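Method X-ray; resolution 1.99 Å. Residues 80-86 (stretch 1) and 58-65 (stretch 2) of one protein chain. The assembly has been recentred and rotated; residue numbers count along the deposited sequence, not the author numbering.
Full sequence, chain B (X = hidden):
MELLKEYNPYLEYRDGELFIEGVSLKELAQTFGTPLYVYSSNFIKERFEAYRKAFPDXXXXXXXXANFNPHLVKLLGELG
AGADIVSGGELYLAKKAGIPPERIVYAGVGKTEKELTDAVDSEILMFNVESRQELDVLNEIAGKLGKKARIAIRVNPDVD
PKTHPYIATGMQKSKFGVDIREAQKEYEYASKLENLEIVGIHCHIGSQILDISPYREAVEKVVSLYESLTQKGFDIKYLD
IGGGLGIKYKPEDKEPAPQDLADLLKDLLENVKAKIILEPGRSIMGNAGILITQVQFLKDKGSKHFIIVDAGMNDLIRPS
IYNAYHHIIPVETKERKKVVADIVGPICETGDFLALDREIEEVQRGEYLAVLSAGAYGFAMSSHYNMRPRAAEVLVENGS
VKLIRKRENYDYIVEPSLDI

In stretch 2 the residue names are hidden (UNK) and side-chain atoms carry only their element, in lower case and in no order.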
# COMPACT_ATOMS: atom_id res chain seq x y z
N GLY B 80 -10.22 -18.63 22.30
CA GLY B 80 -10.66 -17.70 23.33
C GLY B 80 -10.03 -16.32 23.19
O GLY B 80 -10.07 -15.53 24.12
N ALA B 81 -9.45 -16.03 22.02
CA ALA B 81 -8.86 -14.71 21.78
C ALA B 81 -9.95 -13.67 21.74
O ALA B 81 -11.05 -13.93 21.27
CB ALA B 81 -8.07 -14.68 20.48
N GLY B 82 -9.63 -12.48 22.26
CA GLY B 82 -10.41 -11.30 21.98
C GLY B 82 -9.89 -10.64 20.71
O GLY B 82 -9.05 -11.20 19.99
N ALA B 83 -10.42 -9.46 20.43
CA ALA B 83 -9.98 -8.68 19.28
C ALA B 83 -9.76 -7.22 19.67
O ALA B 83 -10.64 -6.57 20.26
CB ALA B 83 -10.95 -8.81 18.09
N ASP B 84 -8.57 -6.73 19.37
CA ASP B 84 -8.24 -5.31 19.45
C ASP B 84 -8.44 -4.76 18.04
O ASP B 84 -7.72 -5.13 17.11
CB ASP B 84 -6.79 -5.16 19.95
CG ASP B 84 -6.15 -3.80 19.61
OD1 ASP B 84 -6.82 -2.76 19.65
OD2 ASP B 84 -4.95 -3.78 19.28
N ILE B 85 -9.45 -3.91 17.89
CA ILE B 85 -9.84 -3.39 16.59
C ILE B 85 -9.60 -1.90 16.48
O ILE B 85 -9.55 -1.21 17.51
CB ILE B 85 -11.34 -3.72 16.27
CG1 ILE B 85 -12.29 -2.99 17.25
CG2 ILE B 85 -11.54 -5.26 16.28
CD1 ILE B 85 -13.77 -2.94 16.83
N VAL B 86 -9.42 -1.41 15.25
CA VAL B 86 -9.22 0.03 14.98
C VAL B 86 -10.15 0.57 13.88
O VAL B 86 -9.97 1.69 13.41
CB VAL B 86 -7.71 0.36 14.63
CG1 VAL B 86 -6.78 -0.07 15.78
CG2 VAL B 86 -7.28 -0.33 13.35
N UNK B 58 -5.55 -13.00 32.22
CA UNK B 58 -5.70 -11.86 31.30
C UNK B 58 -6.59 -12.16 30.08
O UNK B 58 -6.65 -13.29 29.62
c UNK B 58 -4.32 -11.38 30.81
N UNK B 59 -7.22 -11.12 29.56
CA UNK B 59 -7.86 -11.19 28.26
C UNK B 59 -6.81 -10.90 27.19
O UNK B 59 -6.20 -9.83 27.19
c UNK B 59 -9.63 -10.03 26.73
c UNK B 59 -10.31 -11.33 26.31
c UNK B 59 -10.60 -8.87 26.71
c UNK B 59 -8.99 -10.17 28.13
N UNK B 60 -6.60 -11.86 26.29
CA UNK B 60 -5.65 -11.70 25.21
C UNK B 60 -6.39 -11.27 23.93
O UNK B 60 -7.06 -12.08 23.30
c UNK B 60 -3.69 -12.73 23.91
c UNK B 60 -3.33 -12.47 27.08
c UNK B 60 -4.23 -13.48 26.31
c UNK B 60 -4.81 -12.97 24.98
N UNK B 61 -6.29 -9.99 23.59
CA UNK B 61 -6.98 -9.44 22.42
C UNK B 61 -6.07 -9.43 21.21
O UNK B 61 -5.10 -8.66 21.18
s UNK B 61 -8.88 -7.89 23.80
c UNK B 61 -7.45 -8.03 22.71
N UNK B 62 -6.36 -10.24 20.20
CA UNK B 62 -5.56 -10.23 18.97
C UNK B 62 -5.67 -8.88 18.24
O UNK B 62 -6.78 -8.40 18.02
c UNK B 62 -4.28 -10.93 14.13
o UNK B 62 -3.77 -10.76 12.87
c UNK B 62 -5.37 -11.26 16.68
c UNK B 62 -3.43 -11.06 15.20
c UNK B 62 -5.95 -11.40 18.05
c UNK B 62 -3.97 -11.21 16.49
c UNK B 62 -6.20 -11.13 15.56
c UNK B 62 -5.67 -10.96 14.29
N UNK B 63 -4.54 -8.26 17.93
CA UNK B 63 -4.54 -6.99 17.19
C UNK B 63 -4.78 -7.27 15.70
O UNK B 63 -3.87 -7.63 14.95
c UNK B 63 -3.21 -6.23 17.38
N UNK B 64 -6.04 -7.12 15.31
CA UNK B 64 -6.51 -7.46 13.97
C UNK B 64 -5.76 -6.71 12.85
O UNK B 64 -5.63 -7.22 11.73
c UNK B 64 -8.05 -7.28 13.88
c UNK B 64 -8.73 -8.23 14.93
c UNK B 64 -8.56 -7.60 12.48
N UNK B 65 -5.23 -5.53 13.15
CA UNK B 65 -4.44 -4.77 12.17
C UNK B 65 -3.28 -5.57 11.55
O UNK B 65 -2.88 -5.30 10.41
c UNK B 65 -1.72 -2.63 15.86
n UNK B 65 -1.14 -1.35 16.34
c UNK B 65 -3.00 -3.72 14.06
c UNK B 65 -2.51 -2.38 14.59
c UNK B 65 -3.89 -3.48 12.81
O HOH W 1 -6.37 -3.75 15.15

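Position 58 carries a single side-chain carbon. It lies out of reach of stretch 1. One carbon and nothing more is alanine, Ala58.

Position 59 has four side-chain carbons, forked at the second. One tip carbon lies 4.3 Å from Gly82 N. A fork there, with no other element, means leucine. Leu59 points its CA-to-CB bond sideways, but its end comes nearer, and CD1 is the atom near Gly82 N.

Position 60 also has four carbons, but the fork is at the first and one arm is two carbons long. Its backbone O accepts a hydrogen bond from Gly82 N at 2.8 Å. This is isoleucine. The end of the Ile60 side chain leads away from stretch 1, so the backbone makes the contact. The same Ile60 O receives a CA-H...O contact from Ala81 CA at 3.5 Å.

Position 61 shows one carbon followed by one sulfur. Its CB packs 4.0 Å from Asp84 CB. This is cysteine. Cys61 pairs with Gly82, and their CA atoms are 3.9 Å apart. The approach is this close where Gly82 has no side chain: an ideal CB there would sit 2.9 Å from Cys61 SG, a clash.

Position 62 has one carbon, then a six-carbon ring bearing one oxygen. Its backbone N donates to Gly82 O at 2.9 Å. This is tyrosine. The ring end of Tyr62 leads away from stretch 1, while its backbone bonds twice: Tyr62 O also accepts from Asp84 N at 2.8 Å.

Position 63 again has a single carbon. This CB lies 3.6 Å from Asp84 OD2. The residue is alanine. The small side chain of Ala63 shares a sheet face with Cys61 and Asp84.

Position 64 has three carbons, one carrying the other two. One branch carbon packs against Ala83 CB at 3.9 Å and Ile85 CG2 at 4.3 Å. This is valine, and the packing atom is Val64 CG2. Val64 N donates to Asp84 O at 3.2 Å.

Position 65 has four carbons in a row ending in nitrogen. Its CB lies 4.7 Å from Val86 CG2, the nearest side-chain approach. This is lysine. The CA-to-CB bond of Lys65 points toward stretch 1. Its backbone is linked through a water, which accepts from Lys65 N at 2.9 Å and donates to Asp84 O at 2.8 Å.

The contact is a short parallel pairing of strands. Four backbone hydrogen bonds alternate in direction and hold the register, with Gly82 opposite Cys61, Ala83 opposite Tyr62 and Asp84 opposite Ala63. The missing side chain at Gly82 leaves room for Cys61 SG, and Val64 adds apolar packing at the far end.

Stretch 2 58-65: ALICYAVK
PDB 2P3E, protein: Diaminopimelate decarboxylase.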